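Local coordinates for protein glycoside hydrolase, GH17 family (PDB 6FCG) that probably hydrolyses internal beta-1,3-glucosidic bonds of laminarin, the storage glucan of microalgae, as an endo-acting laminarinase of a marine bacterium, at residues A[42-46]-A[344-348]; A[73-77]-A[395-399]; A[245-250]-A[315-321]. All coordinates share one frame; numbering follows the deposited sequence.

Contact 1 of 3, residues A[42-46]-A[344-348]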
loop_
_atom_site.group_PDB
_atom_site.type_symbol
_atom_site.label_atom_id
_atom_site.label_comp_id
_atom_site.label_asym_id
_atom_site.label_seq_id
_atom_site.Cartn_x
_atom_site.Cartn_y
_atom_site.Cartn_z
ATOM N N ASP A 42 3.880 43.527 -34.315
ATOM C CA ASP A 42 3.632 44.594 -33.330
ATOM C C ASP A 42 3.089 44.052 -32.010
ATOM O O ASP A 42 3.332 44.612 -30.957
ATOM C CB ASP A 42 2.613 45.625 -33.873
ATOM C CG ASP A 42 3.022 46.245 -35.219
ATOM O OD1 ASP A 42 4.204 46.667 -35.359
ATOM O OD2 ASP A 42 2.133 46.350 -36.120
ATOM N N ILE A 43 2.290 42.998 -32.097
ATOM C CA ILE A 43 1.507 42.484 -30.973
ATOM C C ILE A 43 2.294 41.525 -30.068
ATOM O O ILE A 43 2.230 41.603 -28.836
ATOM C CB ILE A 43 0.265 41.745 -31.520
ATOM C CG1 ILE A 43 -0.700 42.767 -32.089
ATOM C CG2 ILE A 43 -0.430 40.924 -30.431
ATOM C CD1 ILE A 43 -1.818 42.143 -32.890
ATOM N N LEU A 44 2.995 40.582 -30.692
ATOM C CA LEU A 44 3.649 39.548 -29.939
ATOM C C LEU A 44 4.838 40.139 -29.197
ATOM O O LEU A 44 5.643 40.878 -29.771
ATOM C CB LEU A 44 4.063 38.393 -30.838
ATOM C CG LEU A 44 2.917 37.635 -31.525
ATOM C CD1 LEU A 44 3.475 36.589 -32.482
ATOM C CD2 LEU A 44 1.986 36.991 -30.530
ATOM N N GLY A 45 4.934 39.829 -27.902
ATOM C CA GLY A 45 6.025 40.338 -27.057
ATOM C C GLY A 45 5.821 41.735 -26.517
ATOM O O GLY A 45 6.736 42.321 -25.960
ATOM N N ASN A 46 4.618 42.261 -26.704
ATOM C CA ASN A 46 4.291 43.605 -26.351
ATOM C C ASN A 46 3.285 43.502 -25.238
ATOM O O ASN A 46 2.181 43.025 -25.465
ATOM C CB ASN A 46 3.692 44.310 -27.570
ATOM C CG ASN A 46 3.313 45.783 -27.303
ATOM O OD1 ASN A 46 3.049 46.220 -26.165
ATOM N ND2 ASN A 46 3.259 46.542 -28.379
ATOM N N ASN A 344 10.097 40.284 -23.243
ATOM C CA ASN A 344 9.300 40.594 -24.454
ATOM C C ASN A 344 8.783 39.344 -25.199
ATOM O O ASN A 344 8.982 39.173 -26.394
ATOM C CB ASN A 344 10.060 41.580 -25.380
ATOM C CG ASN A 344 10.376 42.946 -24.699
ATOM O OD1 ASN A 344 9.510 43.825 -24.360
ATOM N ND2 ASN A 344 11.661 43.147 -24.527
ATOM N N MET A 345 8.127 38.472 -24.441
ATOM C CA MET A 345 7.404 37.336 -24.984
ATOM C C MET A 345 5.916 37.502 -24.675
ATOM O O MET A 345 5.538 37.966 -23.612
ATOM C CB MET A 345 7.915 36.019 -24.368
ATOM C CG MET A 345 9.373 35.692 -24.654
ATOM S SD MET A 345 10.056 34.279 -23.743
ATOM C CE MET A 345 11.412 33.991 -24.862
ATOM N N SER A 346 5.076 37.164 -25.635
ATOM C CA SER A 346 3.706 36.813 -25.375
ATOM C C SER A 346 3.616 35.490 -24.598
ATOM O O SER A 346 4.455 34.588 -24.729
ATOM C CB SER A 346 2.915 36.749 -26.692
ATOM O OG SER A 346 2.669 38.055 -27.207
ATOM N N CYS A 347 2.611 35.400 -23.754
ATOM C CA CYS A 347 2.278 34.169 -23.111
ATOM C C CYS A 347 0.778 33.928 -23.246
ATOM O O CYS A 347 -0.015 34.605 -22.594
ATOM C CB CYS A 347 2.662 34.191 -21.629
ATOM S SG CYS A 347 2.221 32.620 -20.841
ATOM N N PHE A 348 0.411 32.923 -24.043
ATOM C CA PHE A 348 -0.981 32.537 -24.212
ATOM C C PHE A 348 -1.311 31.624 -23.047
ATOM O O PHE A 348 -1.373 30.414 -23.194
ATOM C CB PHE A 348 -1.181 31.856 -25.559
ATOM C CG PHE A 348 -1.042 32.797 -26.745
ATOM C CD1 PHE A 348 0.208 33.157 -27.235
ATOM C CD2 PHE A 348 -2.169 33.334 -27.355
ATOM C CE1 PHE A 348 0.315 34.026 -28.300
ATOM C CE2 PHE A 348 -2.060 34.186 -28.423
ATOM C CZ PHE A 348 -0.816 34.534 -28.907
#

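Contact 2 of 3, residues A[73-77]-A[395-399]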
loop_
_atom_site.group_PDB
_atom_site.type_symbol
_atom_site.label_atom_id
_atom_site.label_comp_id
_atom_site.label_asym_id
_atom_site.label_seq_id
_atom_site.Cartn_x
_atom_site.Cartn_y
_atom_site.Cartn_z
ATOM N N GLU A 73 -20.125 37.497 -24.219
ATOM C CA GLU A 73 -19.951 37.596 -22.770
ATOM C C GLU A 73 -18.468 37.404 -22.382
ATOM O O GLU A 73 -17.887 38.247 -21.695
ATOM C CB GLU A 73 -20.842 36.587 -22.042
ATOM C CG GLU A 73 -22.335 36.898 -22.052
ATOM C CD GLU A 73 -23.214 35.812 -21.425
ATOM O OE1 GLU A 73 -22.844 34.615 -21.434
ATOM O OE2 GLU A 73 -24.289 36.156 -20.880
ATOM N N ASP A 74 -17.845 36.337 -22.894
ATOM C CA ASP A 74 -16.436 36.029 -22.588
ATOM C C ASP A 74 -15.490 37.084 -23.098
ATOM O O ASP A 74 -14.567 37.511 -22.399
ATOM C CB ASP A 74 -16.022 34.669 -23.170
ATOM C CG ASP A 74 -16.732 33.511 -22.521
ATOM O OD1 ASP A 74 -17.479 33.737 -21.545
ATOM O OD2 ASP A 74 -16.596 32.355 -22.982
ATOM N N MET A 75 -15.718 37.499 -24.330
ATOM C CA MET A 75 -14.880 38.510 -24.933
ATOM C C MET A 75 -14.909 39.792 -24.123
ATOM O O MET A 75 -13.855 40.410 -23.932
ATOM C CB MET A 75 -15.308 38.799 -26.373
ATOM C CG MET A 75 -15.131 37.680 -27.390
ATOM S SD MET A 75 -13.504 36.942 -27.519
ATOM C CE MET A 75 -13.681 35.516 -26.414
ATOM N N LYS A 76 -16.094 40.194 -23.654
ATOM C CA LYS A 76 -16.204 41.419 -22.864
ATOM C C LYS A 76 -15.405 41.290 -21.568
ATOM O O LYS A 76 -14.654 42.209 -21.226
ATOM C CB LYS A 76 -17.654 41.806 -22.572
ATOM C CG LYS A 76 -18.483 42.185 -23.801
ATOM C CD LYS A 76 -19.698 43.050 -23.464
ATOM C CE LYS A 76 -20.836 42.940 -24.473
ATOM N NZ LYS A 76 -22.093 42.375 -23.936
ATOM N N ILE A 77 -15.540 40.144 -20.889
ATOM C CA ILE A 77 -14.777 39.836 -19.681
ATOM C C ILE A 77 -13.256 39.881 -19.909
ATOM O O ILE A 77 -12.503 40.474 -19.108
ATOM C CB ILE A 77 -15.172 38.458 -19.106
ATOM C CG1 ILE A 77 -16.583 38.492 -18.559
ATOM C CG2 ILE A 77 -14.209 38.009 -17.996
ATOM C CD1 ILE A 77 -17.242 37.142 -18.489
ATOM N N LEU A 395 -20.808 43.158 -15.966
ATOM C CA LEU A 395 -20.572 42.023 -16.852
ATOM C C LEU A 395 -21.093 40.769 -16.231
ATOM O O LEU A 395 -21.138 40.621 -15.015
ATOM C CB LEU A 395 -19.078 41.895 -17.146
ATOM C CG LEU A 395 -18.470 43.013 -18.038
ATOM C CD1 LEU A 395 -17.003 42.641 -18.253
ATOM C CD2 LEU A 395 -19.172 43.324 -19.359
ATOM N N THR A 396 -21.413 39.834 -17.093
ATOM C CA THR A 396 -22.172 38.653 -16.746
ATOM C C THR A 396 -21.593 37.448 -17.511
ATOM O O THR A 396 -21.111 37.615 -18.621
ATOM C CB THR A 396 -23.660 38.970 -17.095
ATOM O OG1 THR A 396 -24.427 39.016 -15.910
ATOM C CG2 THR A 396 -24.345 38.000 -18.132
ATOM N N ARG A 397 -21.622 36.260 -16.911
ATOM C CA ARG A 397 -21.482 35.000 -17.666
ATOM C C ARG A 397 -22.654 34.077 -17.350
ATOM O O ARG A 397 -22.833 33.679 -16.212
ATOM C CB ARG A 397 -20.128 34.297 -17.393
ATOM C CG ARG A 397 -19.710 33.277 -18.456
ATOM C CD ARG A 397 -18.355 32.695 -18.144
ATOM N NE ARG A 397 -18.039 31.291 -18.439
ATOM C CZ ARG A 397 -17.528 30.767 -19.540
ATOM N NH1 ARG A 397 -17.353 31.468 -20.624
ATOM N NH2 ARG A 397 -17.221 29.490 -19.570
ATOM N N GLY A 398 -23.469 33.785 -18.362
ATOM C CA GLY A 398 -24.635 32.881 -18.246
ATOM C C GLY A 398 -25.684 33.355 -17.254
ATOM O O GLY A 398 -26.280 32.547 -16.572
ATOM N N GLY A 399 -25.847 34.668 -17.116
ATOM C CA GLY A 399 -26.645 35.249 -16.043
ATOM C C GLY A 399 -25.952 35.603 -14.724
ATOM O O GLY A 399 -26.481 36.402 -13.960
#

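Contact 3 of 3, residues A[245-250]-A[315-321]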
loop_
_atom_site.group_PDB
_atom_site.type_symbol
_atom_site.label_atom_id
_atom_site.label_comp_id
_atom_site.label_asym_id
_atom_site.label_seq_id
_atom_site.Cartn_x
_atom_site.Cartn_y
_atom_site.Cartn_z
ATOM N N MET A 245 3.856 22.463 -13.762
ATOM C CA MET A 245 2.821 21.835 -12.926
ATOM C C MET A 245 2.796 20.332 -13.143
ATOM O O MET A 245 2.819 19.563 -12.210
ATOM C CB MET A 245 1.438 22.403 -13.201
ATOM C CG MET A 245 0.404 21.982 -12.161
ATOM S SD MET A 245 -1.168 21.445 -12.853
ATOM C CE MET A 245 -0.736 19.980 -13.763
ATOM N N HIS A 246 2.775 19.923 -14.402
ATOM C CA HIS A 246 2.809 18.505 -14.728
ATOM C C HIS A 246 4.081 17.833 -14.257
ATOM O O HIS A 246 4.033 16.703 -13.813
ATOM C CB HIS A 246 2.606 18.297 -16.229
ATOM C CG HIS A 246 1.201 18.548 -16.656
ATOM N ND1 HIS A 246 0.831 19.610 -17.453
ATOM C CD2 HIS A 246 0.060 17.900 -16.344
ATOM C CE1 HIS A 246 -0.477 19.582 -17.643
ATOM N NE2 HIS A 246 -0.966 18.552 -16.981
ATOM N N ASP A 247 5.210 18.518 -14.391
ATOM C CA ASP A 247 6.467 17.954 -13.983
ATOM C C ASP A 247 6.625 17.842 -12.470
ATOM O O ASP A 247 7.410 17.017 -12.015
ATOM C CB ASP A 247 7.645 18.679 -14.658
ATOM C CG ASP A 247 7.788 18.318 -16.142
ATOM O OD1 ASP A 247 7.197 17.312 -16.586
ATOM O OD2 ASP A 247 8.525 19.010 -16.876
ATOM N N THR A 248 5.820 18.540 -11.670
ATOM C CA THR A 248 5.770 18.228 -10.216
ATOM C C THR A 248 5.461 16.737 -9.911
ATOM O O THR A 248 5.754 16.254 -8.802
ATOM C CB THR A 248 4.753 19.042 -9.415
ATOM O OG1 THR A 248 3.415 18.735 -9.835
ATOM C CG2 THR A 248 5.034 20.505 -9.548
ATOM N N HIS A 249 4.878 16.028 -10.887
ATOM C CA HIS A 249 4.792 14.576 -10.833
ATOM C C HIS A 249 5.801 13.842 -11.735
ATOM O O HIS A 249 6.497 12.953 -11.269
ATOM C CB HIS A 249 3.405 14.160 -11.216
ATOM C CG HIS A 249 3.202 12.687 -11.169
ATOM N ND1 HIS A 249 3.268 11.893 -12.295
ATOM C CD2 HIS A 249 2.936 11.857 -10.134
ATOM C CE1 HIS A 249 3.038 10.635 -11.955
ATOM N NE2 HIS A 249 2.829 10.589 -10.652
ATOM N N TYR A 250 5.852 14.185 -13.024
ATOM C CA TYR A 250 6.649 13.441 -14.023
ATOM C C TYR A 250 8.155 13.700 -13.982
ATOM O O TYR A 250 8.911 12.910 -14.532
ATOM C CB TYR A 250 6.145 13.682 -15.463
ATOM C CG TYR A 250 4.867 13.007 -15.733
ATOM C CD1 TYR A 250 4.834 11.666 -16.102
ATOM C CD2 TYR A 250 3.655 13.678 -15.561
ATOM C CE1 TYR A 250 3.620 11.012 -16.310
ATOM C CE2 TYR A 250 2.442 13.040 -15.784
ATOM C CZ TYR A 250 2.426 11.711 -16.130
ATOM O OH TYR A 250 1.229 11.110 -16.356
ATOM N N TYR A 315 -2.783 13.060 -9.731
ATOM C CA TYR A 315 -1.380 13.222 -9.391
ATOM C C TYR A 315 -0.935 14.568 -8.845
ATOM O O TYR A 315 0.092 14.621 -8.167
ATOM C CB TYR A 315 -0.501 13.001 -10.608
ATOM C CG TYR A 315 -0.574 11.651 -11.246
ATOM C CD1 TYR A 315 -0.639 10.477 -10.486
ATOM C CD2 TYR A 315 -0.531 11.530 -12.656
ATOM C CE1 TYR A 315 -0.688 9.226 -11.121
ATOM C CE2 TYR A 315 -0.577 10.287 -13.297
ATOM C CZ TYR A 315 -0.651 9.146 -12.529
ATOM O OH TYR A 315 -0.695 7.950 -13.150
ATOM N N TYR A 316 -1.664 15.633 -9.134
ATOM C CA TYR A 316 -1.175 16.982 -8.863
ATOM C C TYR A 316 -1.788 17.687 -7.631
ATOM O O TYR A 316 -1.363 18.802 -7.297
ATOM C CB TYR A 316 -1.398 17.840 -10.101
ATOM C CG TYR A 316 -1.002 17.140 -11.375
ATOM C CD1 TYR A 316 0.349 16.916 -11.678
ATOM C CD2 TYR A 316 -1.968 16.676 -12.267
ATOM C CE1 TYR A 316 0.720 16.270 -12.839
ATOM C CE2 TYR A 316 -1.612 16.043 -13.432
ATOM C CZ TYR A 316 -0.271 15.828 -13.712
ATOM O OH TYR A 316 0.062 15.183 -14.887
ATOM N N GLY A 317 -2.758 17.047 -6.951
ATOM C CA GLY A 317 -3.402 17.628 -5.762
ATOM C C GLY A 317 -3.043 16.949 -4.440
ATOM O O GLY A 317 -1.906 16.510 -4.226
ATOM N N ALA A 318 -4.015 16.878 -3.542
ATOM C CA ALA A 318 -3.830 16.252 -2.213
ATOM C C ALA A 318 -3.344 14.794 -2.254
ATOM O O ALA A 318 -2.635 14.369 -1.376
ATOM C CB ALA A 318 -5.130 16.351 -1.398
ATOM N N LYS A 319 -3.726 14.037 -3.278
ATOM C CA LYS A 319 -3.345 12.626 -3.388
ATOM C C LYS A 319 -2.029 12.419 -4.127
ATOM O O LYS A 319 -1.668 11.285 -4.436
ATOM C CB LYS A 319 -4.449 11.815 -4.086
ATOM C CG LYS A 319 -5.882 11.988 -3.525
ATOM C CD LYS A 319 -6.551 10.636 -3.298
ATOM C CE LYS A 319 -7.346 10.143 -4.497
ATOM N NZ LYS A 319 -8.314 9.097 -4.072
ATOM N N GLY A 320 -1.317 13.507 -4.419
ATOM C CA GLY A 320 -0.041 13.454 -5.140
ATOM C C GLY A 320 0.845 14.633 -4.759
ATOM O O GLY A 320 1.149 14.821 -3.593
ATOM N N SER A 321 1.223 15.445 -5.740
ATOM C CA SER A 321 2.310 16.433 -5.584
ATOM C C SER A 321 1.971 17.711 -4.834
ATOM O O SER A 321 2.855 18.516 -4.614
ATOM C CB SER A 321 2.850 16.807 -6.949
ATOM O OG SER A 321 1.975 17.697 -7.631
#

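Contact 1 of 3, residues A[42-46]-A[344-348]
G45 and S346 make the one hydrogen bond across this contact: the amide of G45 donates to OG of S346 at N to OG 3.0 Å, with a nearly straight N-H...O angle of 164°. OG stands beside its own backbone N (chi1 -74°), which points the hydroxyl at the turn. Two bonds internal to 42-46 brace that turn. It is a type II beta turn from I43 to N46, with N46 N on I43 O, and the amide ND2 of N46 reaches back to D42 O at 3.2 Å, close to its own amide plane.

The rest is packing. L44 runs past the serine, its CD2 3.6 Å from S346 OG, and the same methyl meets the edge of the F348 ring at CZ, 4.1 Å away. Backbone lies on backbone where G45 CA comes 3.2 Å from N344 O, the carbonyl of the residue that ends a helix in a Schellman motif. Positive phi at G45 by itself favours glycine. With an alanine in place of S346 OG is gone, and the G45 amide would probably lose its acceptor across the contact.

Through their backbones, S346 and F348 also hydrogen-bond to I303 of strand 301-305, where the barrel probably closes against strand 50-53. Between the two segments, then, one hydroxyl is the sole polar tie, and close backbone and methyl packing does the rest, a joint that depends on a small residue on each side.

Contact 2 of 3, residues A[73-77]-A[395-399]
L395 straddles the helix at K76 and I77. Its CD1 rests 3.8 Å from K76 O and reaches I77 CA as well, while CD2 lies 3.9 Å from K76 CB, against the aliphatic part of a lysine whose amine leads elsewhere.

T396 touches with both main chain and side chain: its carbonyl O comes 3.9 Å from I77 CD1 and near CB and CG of E73, and its CG2 methyl sits 3.3 Å from E73 OE2.

R397 has CG anti to its backbone N (chi1 -160°), which carries the chain back along the helix toward D74. CB lies 4.2 Å from I77 CD1, the two side chains crossing at about a right angle, and a bend at chi3 then brings the guanidinium to D74. NH1 forms a salt bridge with D74 OD1, the two planes 29° apart, although the position of NH1 is doubtful. D74 has further partners in R58 and Y54, while R397 NE bonds to V375 O and the guanidinium makes a cation-pi contact with F353.

G398 gives its N-H to E73 OE1 (N to OE1 3.2 Å, 166°), arriving from above the carboxylate plane; the same oxygen has a salt bridge to R58. G398 and G399 both have positive phi, consistent with a tight turn between strands 396-397 and 400-401.

The small hairpin therefore lies on one flank of helix 68-80, while M75 packs on another against helix 95-109; R58 and F353, from loops, close in around the charged end.

Contact 3 of 3, residues A[245-250]-A[315-321]
Y316 pushes its ring against helix 244-250, and M245 and H246 receive it. From CB, the side chain turns beside its own backbone N (chi1 -45°) toward the helix. CG meets M245 CE at 3.7 Å, and that methyl sits over the ring centre, only 10° off the normal, a CH-pi contact with the sulfur farther out in an oblique Met-aromatic approach. Y315 CB lies over the opposite face, so the ring is sandwiched. CD1 faces M245 O; CE1 lies 3.5 Å from H246 O and also close to H246 CA. Farther round, CE2 nears H246 CD2, and CZ comes closer to that same carbon. At the tip, Y316 OH lies near the plane of the H246 ring, 3.1 Å from H246 CD2. The same Y316 OH meets the edge of the Y250 ring, 3.3 Å from Y250 CE2. H246 turns its edge to the face of Y316, an offset edge-to-face pair with planes at 83°.

Next door, H249 swings its ring out opposite the backbone N, which lays the imidazole flat on Y315: an offset stack with centroids 3.9 Å apart and nearly parallel planes. Y250 OH adds a touch at Y315 CE2.

Elsewhere along the helix, S321 OG donates to T248 OG1 at 2.8 Å, and T248 OG1 in turn donates a hydrogen bond to M245 O, in the carbonyl plane, so the threonine oxygen is gripped on two counts.

Helix 244-250 follows strand 238-241, and segment 315-321 lies in the connection after strand 301-305. This is aromatic packing between two connections on the C-terminal side of a TIM barrel, the side on which family 17 hydrolases have their substrate cleft.

How the contacts relate
All three contacts are partly buried. Contact 1 lies nearest the chain's centre, while contacts 2 and 3, about 32 Å apart between centres, sit farther out and mix buried residues with exposed ones. The chemistry differs with place: a serine hydroxyl and backbone packing in the compact joint of contact 1, salt-bridged carboxylates beside leucine and isoleucine packing at the hairpin of contact 2, stacked rings in contact 3. Contacts 1 and 3 flank one element, since segment 315-321 comes before helix 326-342 and segment 344-348 follows it. Contacts 1 and 2 both tie an early part of the chain to a late one, their segments alternating along the sequence; contact 3 joins parts that follow neighbouring strands.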